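PDB 1R0K: 1-deoxy-D-xylulose 5-phosphate reductoisomerase from Zymomonas mobilis, which catalyses the NADPH-dependent rearrangement and reduction of 1-deoxy-D-xylulose 5-phosphate to 2-C-methyl-D-erythritol 4-phosphate, a metal-requiring early step of isoprenoid biosynthesis. Local coordinates for residues Asn124-Val129 / Ile223-Leu228; Ser130-Met135 / Pro362-Val368; Gly117-Ala123 / Thr144-Asp150; Thr110-Ile114 / Met135-Val139; Arg170-Ser176 / Lys235-His241. All blocks are in the same frame, centred on the assembly; numbering follows the deposited sequence.

Interactions 1 to 4 cluster together, interactions 2 and 3 meeting only through the others, and interaction 5 joins through helix 216-229. Interactions 3 and 4 (centres 9 Å apart) are sheet and helix layers of the NADPH-binding domain, and interaction 2 adds the C-terminal helix, sharing M135 with interaction 4. Interaction 1 is 11 to 12 Å from these three between centres, and across helix 216-229 A225 CB lies 3.6 Å from F236 CE2 of interaction 5. K125 and S176 are predicted to bind substrate and D150 the metal, placing the site round interactions 1, 3 and 5; K125 CE is 3.6 Å from D150 OD2. Interaction 5 stands about 27 Å from interactions 2 and 4 between centres.

Interaction 1: residues Asn124-Val129 / Ile223-Leu228; sequences NKESLV and IEAFHL
The imidazole of H227 approaches L128 obliquely, with ND1 3.4 Å from L128 O. One ring face is covered from within its own helix by F226 CD2, 4.2 Å above the plane over the ring centre, and ND1 also makes a weak bond to I223 O. The apolar packing is tighter. L128 and L228 cross at about a right angle, and L128 CD1 comes within 3.4 Å of L228 CG, closer than ordinary van der Waals contact. E224 packs on the other side chains of the segment: CG lies 3.4 Å from V129 CG2 and also near L128 CB, and the chain, extended beyond CG (chi2 178°), carries OE2 to 3.5 Å from K125 CA. Within segment 124-129, N124 OD1 accepts from both S127 N and S127 OG, capping the turn before helix 126-129. Of the predicted ligand residues here, K125 (substrate) touches E224, while N124 and E126 (NADPH) point away from helix 216-229. Around this contact, M135 and I136 of helix 132-142 lie against L128, H153 of helix 151-159 against E224 and L228, and helix 321-337 against V129 and I223.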
# COMPACT_ATOMS: atom_id res chain seq x y z
N ASN B 124 -23.24 4.60 -3.78
CA ASN B 124 -24.40 4.86 -2.92
C ASN B 124 -24.09 4.41 -1.49
O ASN B 124 -23.73 3.25 -1.26
CB ASN B 124 -25.62 4.10 -3.45
CG ASN B 124 -26.82 4.18 -2.51
OD1 ASN B 124 -26.96 3.36 -1.59
ND2 ASN B 124 -27.68 5.16 -2.72
N LYS B 125 -24.23 5.32 -0.53
CA LYS B 125 -23.93 5.02 0.87
C LYS B 125 -25.02 4.29 1.66
O LYS B 125 -24.71 3.46 2.52
CB LYS B 125 -23.56 6.31 1.60
CG LYS B 125 -22.36 7.04 1.00
CD LYS B 125 -22.10 8.35 1.72
CE LYS B 125 -20.86 9.05 1.18
NZ LYS B 125 -21.04 9.46 -0.24
N GLU B 126 -26.28 4.59 1.38
CA GLU B 126 -27.38 3.95 2.09
C GLU B 126 -27.34 2.43 1.93
O GLU B 126 -27.74 1.68 2.83
CB GLU B 126 -28.73 4.47 1.60
CG GLU B 126 -29.09 5.89 2.05
CD GLU B 126 -28.20 6.96 1.44
OE1 GLU B 126 -27.63 6.71 0.35
OE2 GLU B 126 -28.10 8.05 2.03
N SER B 127 -26.85 1.97 0.78
CA SER B 127 -26.76 0.55 0.51
C SER B 127 -26.08 -0.23 1.63
O SER B 127 -26.56 -1.29 2.02
CB SER B 127 -26.02 0.31 -0.81
OG SER B 127 -26.78 0.79 -1.91
N LEU B 128 -24.98 0.29 2.15
CA LEU B 128 -24.27 -0.41 3.21
C LEU B 128 -24.52 0.16 4.60
O LEU B 128 -24.42 -0.54 5.60
CB LEU B 128 -22.77 -0.44 2.92
CG LEU B 128 -22.43 -1.13 1.59
CD1 LEU B 128 -20.92 -1.18 1.41
CD2 LEU B 128 -23.02 -2.53 1.57
N VAL B 129 -24.85 1.45 4.66
CA VAL B 129 -25.13 2.07 5.95
C VAL B 129 -26.47 1.60 6.48
O VAL B 129 -26.58 1.17 7.63
CB VAL B 129 -25.17 3.61 5.83
CG1 VAL B 129 -25.68 4.22 7.13
CG2 VAL B 129 -23.78 4.14 5.51
N ILE B 223 -19.25 2.16 9.37
CA ILE B 223 -20.31 1.18 9.23
C ILE B 223 -20.19 0.50 7.87
O ILE B 223 -20.23 -0.72 7.78
CB ILE B 223 -21.69 1.85 9.38
CG1 ILE B 223 -21.86 2.33 10.82
CG2 ILE B 223 -22.79 0.86 9.00
CD1 ILE B 223 -23.13 3.10 11.06
N GLU B 224 -20.01 1.30 6.82
CA GLU B 224 -19.87 0.75 5.48
C GLU B 224 -18.67 -0.18 5.39
O GLU B 224 -18.75 -1.25 4.78
CB GLU B 224 -19.68 1.87 4.47
CG GLU B 224 -20.86 2.81 4.32
CD GLU B 224 -20.55 3.92 3.33
OE1 GLU B 224 -19.95 4.94 3.75
OE2 GLU B 224 -20.89 3.76 2.14
N ALA B 225 -17.55 0.25 5.97
CA ALA B 225 -16.33 -0.54 5.95
C ALA B 225 -16.53 -1.88 6.64
O ALA B 225 -16.02 -2.92 6.20
CB ALA B 225 -15.20 0.22 6.63
N PHE B 226 -17.29 -1.86 7.73
CA PHE B 226 -17.55 -3.08 8.48
C PHE B 226 -18.23 -4.14 7.61
O PHE B 226 -17.88 -5.32 7.68
CB PHE B 226 -18.43 -2.76 9.69
CG PHE B 226 -18.85 -3.97 10.48
CD1 PHE B 226 -17.93 -4.68 11.25
CD2 PHE B 226 -20.16 -4.43 10.43
CE1 PHE B 226 -18.30 -5.82 11.95
CE2 PHE B 226 -20.55 -5.57 11.12
CZ PHE B 226 -19.62 -6.26 11.87
N HIS B 227 -19.19 -3.73 6.80
CA HIS B 227 -19.90 -4.67 5.93
C HIS B 227 -19.07 -5.06 4.72
O HIS B 227 -19.11 -6.20 4.28
CB HIS B 227 -21.24 -4.08 5.48
CG HIS B 227 -22.29 -4.11 6.54
ND1 HIS B 227 -22.67 -2.99 7.25
CD2 HIS B 227 -23.03 -5.14 7.03
CE1 HIS B 227 -23.60 -3.33 8.13
NE2 HIS B 227 -23.83 -4.62 8.01
N LEU B 228 -18.31 -4.11 4.18
CA LEU B 228 -17.48 -4.39 3.02
C LEU B 228 -16.36 -5.38 3.28
O LEU B 228 -16.10 -6.27 2.46
CB LEU B 228 -16.84 -3.10 2.51
CG LEU B 228 -17.68 -2.11 1.71
CD1 LEU B 228 -16.94 -0.78 1.62
CD2 LEU B 228 -17.95 -2.69 0.33

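Interaction 2: residues Ser130-Met135 / Pro362-Val368; sequences SAGGLM and PSSLEDV
L134 meets the turn P362-S364 with both branches of its side chain, each lying against main chain more than against side chains. CD1 is 3.4 Å from S364 C, while CD2 sits 3.5 Å from S363 O. With CG anti to the carbonyl carbon (chi1 -61°) and chi2 at 175°, the fork reaches the turn. CD1 of L134 also reaches V368 CG2 at 3.9 Å, so V368 touches two residues with that one methyl, because A131 CB lies at the same distance from it. The other methyl, CG1, turns to S130 and meets its CB at 4.0 Å. Beside this group M135 and L365 cross at about a right angle; the bend of M135 at chi2 (-66°) brings CE to L365 CD2, 4.1 Å away. All the contacts between the segments are apolar or van der Waals in kind. The polar groups serve the turn itself: D367 OD2 takes S363 N on its anti lone pair (2.9 Å) and also accepts from S363 OG, while S364, the N-cap, receives a weak bond from D367 N. The contact joins the start of helix 365-385 to the start of helix 132-142. Helix 107-115 closes one flank through K108 and L111 on L365, with K108 also salt-bridged to E366, and A323 and N326 of helix 321-337 pack on S130.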
# COMPACT_ATOMS: atom_id res chain seq x y z
N SER B 130 -27.49 1.66 5.64
CA SER B 130 -28.83 1.28 6.06
C SER B 130 -29.23 -0.16 5.73
O SER B 130 -29.98 -0.78 6.49
CB SER B 130 -29.84 2.25 5.44
OG SER B 130 -29.50 3.59 5.77
N ALA B 131 -28.75 -0.68 4.61
CA ALA B 131 -29.09 -2.04 4.21
C ALA B 131 -27.87 -2.94 3.98
O ALA B 131 -27.90 -3.84 3.14
CB ALA B 131 -29.94 -2.00 2.95
N GLY B 132 -26.80 -2.69 4.74
CA GLY B 132 -25.58 -3.46 4.59
C GLY B 132 -25.73 -4.98 4.61
O GLY B 132 -25.21 -5.67 3.73
N GLY B 133 -26.45 -5.50 5.60
CA GLY B 133 -26.65 -6.93 5.71
C GLY B 133 -27.30 -7.53 4.48
O GLY B 133 -26.83 -8.53 3.94
N LEU B 134 -28.39 -6.92 4.03
CA LEU B 134 -29.12 -7.38 2.86
C LEU B 134 -28.28 -7.31 1.59
O LEU B 134 -28.29 -8.24 0.78
CB LEU B 134 -30.38 -6.54 2.67
CG LEU B 134 -31.40 -6.60 3.81
CD1 LEU B 134 -32.53 -5.62 3.51
CD2 LEU B 134 -31.92 -8.01 3.97
N MET B 135 -27.57 -6.20 1.41
CA MET B 135 -26.73 -6.02 0.24
C MET B 135 -25.61 -7.04 0.17
O MET B 135 -25.39 -7.66 -0.87
CB MET B 135 -26.15 -4.60 0.22
CG MET B 135 -27.19 -3.51 0.03
SD MET B 135 -27.97 -3.55 -1.60
CE MET B 135 -29.13 -2.16 -1.47
N PRO B 362 -33.90 -5.56 9.50
CA PRO B 362 -34.57 -5.55 8.19
C PRO B 362 -34.38 -6.89 7.48
O PRO B 362 -33.30 -7.48 7.55
CB PRO B 362 -33.86 -4.42 7.44
CG PRO B 362 -33.35 -3.54 8.54
CD PRO B 362 -32.86 -4.53 9.56
N SER B 363 -35.41 -7.38 6.80
CA SER B 363 -35.29 -8.64 6.07
C SER B 363 -35.43 -8.38 4.57
O SER B 363 -35.20 -9.28 3.75
CB SER B 363 -36.36 -9.63 6.53
OG SER B 363 -37.65 -9.23 6.10
N SER B 364 -35.80 -7.15 4.21
CA SER B 364 -35.97 -6.76 2.81
C SER B 364 -35.81 -5.25 2.72
O SER B 364 -35.83 -4.56 3.74
CB SER B 364 -37.37 -7.14 2.32
OG SER B 364 -38.34 -6.30 2.92
N LEU B 365 -35.67 -4.73 1.50
CA LEU B 365 -35.54 -3.29 1.33
C LEU B 365 -36.81 -2.60 1.83
O LEU B 365 -36.76 -1.47 2.32
CB LEU B 365 -35.29 -2.92 -0.15
CG LEU B 365 -33.89 -3.19 -0.71
CD1 LEU B 365 -33.81 -2.69 -2.15
CD2 LEU B 365 -32.84 -2.50 0.16
N GLU B 366 -37.94 -3.28 1.70
CA GLU B 366 -39.20 -2.72 2.16
C GLU B 366 -39.12 -2.40 3.65
O GLU B 366 -39.65 -1.37 4.10
CB GLU B 366 -40.36 -3.68 1.87
CG GLU B 366 -40.66 -3.85 0.39
CD GLU B 366 -39.44 -4.25 -0.43
OE1 GLU B 366 -38.86 -5.33 -0.18
OE2 GLU B 366 -39.06 -3.48 -1.34
N ASP B 367 -38.47 -3.27 4.42
CA ASP B 367 -38.32 -3.04 5.86
C ASP B 367 -37.40 -1.84 6.10
O ASP B 367 -37.63 -1.03 7.00
CB ASP B 367 -37.71 -4.26 6.56
CG ASP B 367 -38.66 -5.46 6.59
OD1 ASP B 367 -39.88 -5.26 6.50
OD2 ASP B 367 -38.16 -6.59 6.72
N VAL B 368 -36.34 -1.73 5.30
CA VAL B 368 -35.41 -0.62 5.44
C VAL B 368 -36.13 0.71 5.24
O VAL B 368 -35.98 1.62 6.05
CB VAL B 368 -34.25 -0.74 4.42
CG1 VAL B 368 -33.33 0.48 4.51
CG2 VAL B 368 -33.46 -2.02 4.69

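Interaction 3: residues Gly117-Ala123 / Thr144-Asp150; sequences GKTVALA and TTLLPVD
L146 and L122 cross obliquely on one face of this parallel strand pair, L146 CD1 lying 3.9 Å from L122 CB. CG of L146 is anti to the backbone N, which swings the branch back over the neighbouring strand. V120 shares this face and touches T144 through CG2. The opposite face carries T119, A121, T145 and L147: T119 CG2 meets L147 CD1 at 3.6 Å, and beyond the strand A121 CB packs on V149 CG2. T119 and T145 point the same way, side by side.

Between the two faces runs a ladder of five backbone hydrogen bonds, from T145 N to K118 O at one end to V149 N to L122 O at the other. The central bond, L147 N to V120 O, is nearly straight at 178°. The strands run parallel with a 20° twist between them, and the last donor, V149 N, stands 37° out of the plane of the L122 carbonyl.

At the ends water takes over. One molecule donates to G117 O and is also bonded to T145 OG1, whereas another donates to both A123 O (2.7 Å) and D150 OD1 (2.8 Å), tying the predicted metal ligand to the neighbouring strand end. T144 OG1 is hydrogen-bonded to I114 O of helix 107-115, the helix that leads into strand 119-122.

Strand 145-148 forms one edge of the seven-stranded parallel sheet of the Rossmann-like domain within the chain. The ladder brings the carboxyl ends of the two strands together, and K125 and D150, the predicted substrate and metal ligands, follow them, where such sheets commonly place their sites.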
# COMPACT_ATOMS: atom_id res chain seq x y z
N GLY B 117 -25.52 -10.24 -10.56
CA GLY B 117 -24.27 -10.96 -10.38
C GLY B 117 -23.01 -10.57 -11.12
O GLY B 117 -22.04 -11.32 -11.08
N LYS B 118 -23.00 -9.43 -11.80
CA LYS B 118 -21.79 -9.03 -12.51
C LYS B 118 -20.93 -8.12 -11.63
O LYS B 118 -20.72 -8.43 -10.45
CB LYS B 118 -22.14 -8.34 -13.83
CG LYS B 118 -22.98 -9.21 -14.75
CD LYS B 118 -22.33 -10.57 -14.92
CE LYS B 118 -23.27 -11.54 -15.62
NZ LYS B 118 -22.64 -12.89 -15.75
N THR B 119 -20.44 -7.02 -12.18
CA THR B 119 -19.60 -6.12 -11.40
C THR B 119 -20.34 -4.83 -11.06
O THR B 119 -20.93 -4.18 -11.93
CB THR B 119 -18.28 -5.78 -12.13
OG1 THR B 119 -17.57 -6.99 -12.39
CG2 THR B 119 -17.40 -4.88 -11.28
N VAL B 120 -20.31 -4.46 -9.79
CA VAL B 120 -20.97 -3.25 -9.32
C VAL B 120 -20.00 -2.36 -8.56
O VAL B 120 -19.45 -2.77 -7.53
CB VAL B 120 -22.15 -3.58 -8.39
CG1 VAL B 120 -22.84 -2.29 -7.94
CG2 VAL B 120 -23.14 -4.50 -9.10
N ALA B 121 -19.76 -1.17 -9.08
CA ALA B 121 -18.89 -0.20 -8.41
C ALA B 121 -19.88 0.57 -7.54
O ALA B 121 -20.76 1.26 -8.05
CB ALA B 121 -18.22 0.73 -9.45
N LEU B 122 -19.74 0.43 -6.22
CA LEU B 122 -20.67 1.04 -5.29
C LEU B 122 -20.28 2.39 -4.69
O LEU B 122 -19.28 2.50 -3.99
CB LEU B 122 -20.96 0.06 -4.14
CG LEU B 122 -21.94 0.53 -3.05
CD1 LEU B 122 -23.29 0.84 -3.66
CD2 LEU B 122 -22.08 -0.56 -1.99
N ALA B 123 -21.10 3.40 -4.98
CA ALA B 123 -20.90 4.75 -4.47
C ALA B 123 -22.04 5.11 -3.51
O ALA B 123 -21.82 5.83 -2.53
CB ALA B 123 -20.85 5.74 -5.63
N THR B 144 -21.68 -11.67 -7.00
CA THR B 144 -21.42 -10.33 -7.49
C THR B 144 -20.03 -9.83 -7.11
O THR B 144 -19.53 -10.12 -6.02
CB THR B 144 -22.45 -9.33 -6.92
OG1 THR B 144 -23.76 -9.85 -7.12
CG2 THR B 144 -22.33 -7.97 -7.61
N THR B 145 -19.41 -9.07 -8.01
CA THR B 145 -18.12 -8.48 -7.71
C THR B 145 -18.45 -7.07 -7.25
O THR B 145 -18.85 -6.23 -8.05
CB THR B 145 -17.23 -8.40 -8.96
OG1 THR B 145 -16.92 -9.72 -9.42
CG2 THR B 145 -15.92 -7.67 -8.63
N LEU B 146 -18.31 -6.83 -5.95
CA LEU B 146 -18.62 -5.51 -5.39
C LEU B 146 -17.35 -4.70 -5.15
O LEU B 146 -16.47 -5.11 -4.39
CB LEU B 146 -19.38 -5.68 -4.07
CG LEU B 146 -19.93 -4.40 -3.46
CD1 LEU B 146 -21.06 -3.87 -4.33
CD2 LEU B 146 -20.42 -4.67 -2.04
N LEU B 147 -17.25 -3.54 -5.80
CA LEU B 147 -16.08 -2.69 -5.66
C LEU B 147 -16.47 -1.33 -5.10
O LEU B 147 -17.22 -0.58 -5.73
CB LEU B 147 -15.41 -2.52 -7.03
CG LEU B 147 -15.09 -3.84 -7.75
CD1 LEU B 147 -14.71 -3.56 -9.21
CD2 LEU B 147 -13.97 -4.57 -7.02
N PRO B 148 -15.98 -1.00 -3.89
CA PRO B 148 -16.29 0.28 -3.24
C PRO B 148 -15.62 1.45 -3.96
O PRO B 148 -14.43 1.40 -4.26
CB PRO B 148 -15.77 0.09 -1.83
CG PRO B 148 -14.56 -0.80 -2.05
CD PRO B 148 -15.07 -1.81 -3.06
N VAL B 149 -16.40 2.50 -4.20
CA VAL B 149 -15.92 3.68 -4.92
C VAL B 149 -15.34 4.82 -4.08
O VAL B 149 -14.37 5.46 -4.49
CB VAL B 149 -17.05 4.25 -5.80
CG1 VAL B 149 -16.62 5.58 -6.43
CG2 VAL B 149 -17.41 3.24 -6.88
N ASP B 150 -15.92 5.07 -2.91
CA ASP B 150 -15.44 6.16 -2.07
C ASP B 150 -13.98 6.03 -1.66
O ASP B 150 -13.46 4.92 -1.49
CB ASP B 150 -16.37 6.33 -0.87
CG ASP B 150 -17.77 6.80 -1.27
OD1 ASP B 150 -17.91 7.33 -2.39
OD2 ASP B 150 -18.71 6.65 -0.47
O HOH W 1 -18.96 -11.30 -10.80
O HOH W 2 -17.67 3.22 -1.05
O HOH W 3 -20.57 8.23 -2.44

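Interaction 4: residues Thr110-Ile114 / Met135-Val139; sequences TLAAI and MIDAV
Helices 107-115 and 132-142 lie on the same side of the parallel sheet in the NADPH-binding domain, as expected of a Rossmann-like beta-alpha-beta crossover layer: the first leads into strand 119-122, the second into strand 145-148. Their segments run in nearly the same direction, 20° apart, with axes 9.7 Å from each other. A138, a small residue facing the partner helix, lets two larger groups in beside it: its CB is 3.6 Å from L111 CD1 and 3.8 Å from I114 CG2. That methyl of I114 also touches V139 CG2 at 3.7 Å. With CG1 of I114 anti to the carbonyl carbon (chi1 -73°), CG2 falls anti to the backbone N and faces A138 and V139, while CG1 leads CD1 off in another direction, to the sulfur of M135. The I114 and M135 chains cross at about a right angle, with I114 CD1 3.9 Å from M135 SD. M135 then passes obliquely over L111, where CE lies 4.0 Å from L111 CB, so this one flexible chain touches both L111 and I114, the larger side chains of segment 110-114. The polar groups nearby are engaged elsewhere: T110 OG1 bonds to G106 O, and I114 O accepts from T144 OG1. Because every pair across the interface is apolar and most of its residues are buried, the helices are held by dispersion and exclusion of water, consistent with side-chain fit, not directed bonds, setting their spacing.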
# COMPACT_ATOMS: atom_id res chain seq x y z
N THR B 110 -29.76 -0.27 -7.04
CA THR B 110 -28.47 -0.80 -6.61
C THR B 110 -28.60 -2.29 -6.32
O THR B 110 -27.79 -3.10 -6.78
CB THR B 110 -27.97 -0.06 -5.35
OG1 THR B 110 -27.76 1.33 -5.67
CG2 THR B 110 -26.66 -0.64 -4.85
N LEU B 111 -29.63 -2.66 -5.57
CA LEU B 111 -29.84 -4.07 -5.25
C LEU B 111 -30.10 -4.86 -6.53
O LEU B 111 -29.59 -5.96 -6.70
CB LEU B 111 -31.02 -4.24 -4.30
CG LEU B 111 -31.36 -5.69 -3.95
CD1 LEU B 111 -30.10 -6.44 -3.53
CD2 LEU B 111 -32.40 -5.72 -2.85
N ALA B 112 -30.91 -4.29 -7.42
CA ALA B 112 -31.22 -4.96 -8.68
C ALA B 112 -29.94 -5.27 -9.45
O ALA B 112 -29.75 -6.38 -9.94
CB ALA B 112 -32.15 -4.10 -9.53
N ALA B 113 -29.06 -4.28 -9.57
CA ALA B 113 -27.78 -4.45 -10.27
C ALA B 113 -26.95 -5.54 -9.59
O ALA B 113 -26.37 -6.40 -10.25
CB ALA B 113 -27.01 -3.14 -10.28
N ILE B 114 -26.88 -5.49 -8.26
CA ILE B 114 -26.12 -6.49 -7.52
C ILE B 114 -26.65 -7.90 -7.80
O ILE B 114 -25.87 -8.83 -8.01
CB ILE B 114 -26.16 -6.22 -6.01
CG1 ILE B 114 -25.29 -5.00 -5.69
CG2 ILE B 114 -25.69 -7.44 -5.24
CD1 ILE B 114 -25.34 -4.56 -4.24
N MET B 135 -27.57 -6.20 1.41
CA MET B 135 -26.73 -6.02 0.24
C MET B 135 -25.61 -7.04 0.17
O MET B 135 -25.39 -7.66 -0.87
CB MET B 135 -26.15 -4.60 0.22
CG MET B 135 -27.19 -3.51 0.03
SD MET B 135 -27.97 -3.55 -1.60
CE MET B 135 -29.13 -2.16 -1.47
N ILE B 136 -24.90 -7.23 1.28
CA ILE B 136 -23.82 -8.20 1.30
C ILE B 136 -24.38 -9.61 1.09
O ILE B 136 -23.73 -10.45 0.48
CB ILE B 136 -23.03 -8.13 2.63
CG1 ILE B 136 -22.40 -6.75 2.79
CG2 ILE B 136 -21.95 -9.21 2.65
CD1 ILE B 136 -21.52 -6.33 1.62
N ASP B 137 -25.58 -9.86 1.59
CA ASP B 137 -26.20 -11.17 1.40
C ASP B 137 -26.49 -11.37 -0.09
O ASP B 137 -26.31 -12.46 -0.62
CB ASP B 137 -27.51 -11.28 2.19
CG ASP B 137 -27.29 -11.55 3.67
OD1 ASP B 137 -26.18 -11.99 4.03
OD2 ASP B 137 -28.23 -11.33 4.46
N ALA B 138 -26.96 -10.32 -0.75
CA ALA B 138 -27.27 -10.40 -2.17
C ALA B 138 -26.00 -10.69 -2.96
O ALA B 138 -26.00 -11.48 -3.90
CB ALA B 138 -27.90 -9.09 -2.65
N VAL B 139 -24.90 -10.05 -2.57
CA VAL B 139 -23.62 -10.24 -3.23
C VAL B 139 -23.18 -11.71 -3.13
O VAL B 139 -22.79 -12.32 -4.12
CB VAL B 139 -22.53 -9.32 -2.59
CG1 VAL B 139 -21.14 -9.74 -3.03
CG2 VAL B 139 -22.79 -7.87 -3.01

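Interaction 5: residues Arg170-Ser176 / Lys235-His241; sequences RIIITAS and KFEILVH
R170 and E237 form the salt bridge of this strand pair, R170 NH1 to E237 OE1 at 2.8 Å. The oxygen lies almost in the guanidinium plane and is met on its syn side, although the two planar groups are turned 56° apart. CG of R170 sits between the backbone N and the carbonyl carbon (chi1 62°), and the extended chain beyond it runs to E237. I172 CD1 covers one guanidinium face, 3.6 Å above its centre. The group has further partners: NE pairs with E251, and NH2 bonds to L287 O of the second subunit.

Six backbone hydrogen bonds zip the parallel strands together, from I171 N to K235 O through to H241 N to A175 O, the shortest at 2.6 Å. Packing follows on both faces. I171 lies beside the F236 ring, its CG2 4.0 Å from F236 CE2, and I173 CD1 reaches CD2 of the same ring. On the opposite face I172 CG2 presses on L239 CB at 3.5 Å, a tight carbon pair.

Strand 236-240 is one edge strand of the four-stranded mixed sheet within the chain, although V240 also makes a backbone hydrogen bond to E298; strand 246-252 lies on the other side of strand 168-175. Helix 216-229 covers the I173 and F236 face through L222 and A225, while F289 of the second subunit packs on I172 and L239. Just past the strand, S176 is a predicted substrate ligand.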
# COMPACT_ATOMS: atom_id res chain seq x y z
N ARG B 170 -5.36 -4.91 11.67
CA ARG B 170 -6.19 -3.73 11.85
C ARG B 170 -6.38 -2.96 10.55
O ARG B 170 -5.54 -3.02 9.65
CB ARG B 170 -5.59 -2.79 12.91
CG ARG B 170 -4.22 -2.23 12.56
CD ARG B 170 -3.82 -1.02 13.43
NE ARG B 170 -2.41 -0.72 13.24
CZ ARG B 170 -1.79 0.39 13.63
NH1 ARG B 170 -2.45 1.37 14.25
NH2 ARG B 170 -0.49 0.53 13.41
N ILE B 171 -7.51 -2.27 10.45
CA ILE B 171 -7.82 -1.44 9.30
C ILE B 171 -7.89 -0.03 9.86
O ILE B 171 -8.64 0.24 10.81
CB ILE B 171 -9.18 -1.80 8.64
CG1 ILE B 171 -9.05 -3.12 7.88
CG2 ILE B 171 -9.63 -0.68 7.71
CD1 ILE B 171 -10.30 -3.53 7.13
N ILE B 172 -7.10 0.87 9.29
CA ILE B 172 -7.06 2.25 9.75
C ILE B 172 -7.79 3.15 8.77
O ILE B 172 -7.36 3.31 7.63
CB ILE B 172 -5.61 2.74 9.87
CG1 ILE B 172 -4.80 1.77 10.73
CG2 ILE B 172 -5.58 4.15 10.46
CD1 ILE B 172 -3.31 2.07 10.73
N ILE B 173 -8.91 3.70 9.21
CA ILE B 173 -9.66 4.61 8.37
C ILE B 173 -9.13 6.00 8.70
O ILE B 173 -9.29 6.48 9.82
CB ILE B 173 -11.17 4.56 8.67
CG1 ILE B 173 -11.68 3.13 8.52
CG2 ILE B 173 -11.92 5.50 7.74
CD1 ILE B 173 -13.15 2.97 8.88
N THR B 174 -8.48 6.63 7.73
CA THR B 174 -7.96 7.97 7.96
C THR B 174 -9.10 8.96 7.90
O THR B 174 -10.10 8.73 7.21
CB THR B 174 -6.88 8.33 6.94
OG1 THR B 174 -7.34 8.03 5.61
CG2 THR B 174 -5.60 7.54 7.22
N ALA B 175 -8.96 10.07 8.63
CA ALA B 175 -10.00 11.09 8.69
C ALA B 175 -9.36 12.46 8.75
O ALA B 175 -8.42 12.66 9.51
CB ALA B 175 -10.88 10.88 9.93
N SER B 176 -9.86 13.40 7.95
CA SER B 176 -9.32 14.75 7.94
C SER B 176 -9.56 15.37 9.31
O SER B 176 -8.77 16.18 9.78
CB SER B 176 -10.02 15.61 6.89
OG SER B 176 -11.37 15.83 7.25
N LYS B 235 -11.13 -4.45 15.19
CA LYS B 235 -9.94 -4.33 14.35
C LYS B 235 -9.91 -3.03 13.57
O LYS B 235 -9.00 -2.79 12.79
CB LYS B 235 -9.83 -5.51 13.39
CG LYS B 235 -9.56 -6.85 14.08
CD LYS B 235 -9.04 -7.87 13.08
CE LYS B 235 -8.60 -9.15 13.78
NZ LYS B 235 -8.01 -10.13 12.82
N PHE B 236 -10.93 -2.19 13.78
CA PHE B 236 -10.99 -0.91 13.10
C PHE B 236 -10.47 0.22 13.97
O PHE B 236 -10.67 0.24 15.18
CB PHE B 236 -12.43 -0.57 12.69
CG PHE B 236 -12.91 -1.34 11.50
CD1 PHE B 236 -13.46 -2.60 11.65
CD2 PHE B 236 -12.80 -0.80 10.22
CE1 PHE B 236 -13.90 -3.33 10.55
CE2 PHE B 236 -13.23 -1.52 9.11
CZ PHE B 236 -13.78 -2.78 9.27
N GLU B 237 -9.78 1.15 13.33
CA GLU B 237 -9.22 2.31 14.00
C GLU B 237 -9.45 3.52 13.12
O GLU B 237 -9.34 3.44 11.90
CB GLU B 237 -7.72 2.15 14.22
CG GLU B 237 -7.33 1.33 15.42
CD GLU B 237 -5.83 1.13 15.50
OE1 GLU B 237 -5.09 2.00 14.99
OE2 GLU B 237 -5.40 0.10 16.07
N ILE B 238 -9.76 4.65 13.75
CA ILE B 238 -9.93 5.87 12.99
C ILE B 238 -8.71 6.70 13.35
O ILE B 238 -8.36 6.83 14.53
CB ILE B 238 -11.22 6.63 13.40
CG1 ILE B 238 -12.44 5.78 13.05
CG2 ILE B 238 -11.28 7.99 12.69
CD1 ILE B 238 -13.75 6.39 13.50
N LEU B 239 -8.02 7.21 12.34
CA LEU B 239 -6.83 8.01 12.56
C LEU B 239 -7.00 9.37 11.90
O LEU B 239 -7.20 9.45 10.69
CB LEU B 239 -5.59 7.29 11.99
CG LEU B 239 -4.25 8.03 12.02
CD1 LEU B 239 -3.80 8.25 13.46
CD2 LEU B 239 -3.20 7.23 11.26
N VAL B 240 -6.92 10.44 12.69
CA VAL B 240 -7.06 11.78 12.14
C VAL B 240 -5.76 12.13 11.43
O VAL B 240 -4.67 12.01 11.99
CB VAL B 240 -7.37 12.82 13.25
CG1 VAL B 240 -7.37 14.22 12.66
CG2 VAL B 240 -8.74 12.51 13.87
N HIS B 241 -5.90 12.55 10.18
CA HIS B 241 -4.78 12.89 9.31
C HIS B 241 -5.29 14.06 8.47
O HIS B 241 -5.92 13.87 7.43
CB HIS B 241 -4.45 11.65 8.46
CG HIS B 241 -3.56 11.90 7.29
ND1 HIS B 241 -2.38 12.61 7.39
CD2 HIS B 241 -3.68 11.53 5.99
CE1 HIS B 241 -1.81 12.66 6.20
NE2 HIS B 241 -2.57 12.02 5.33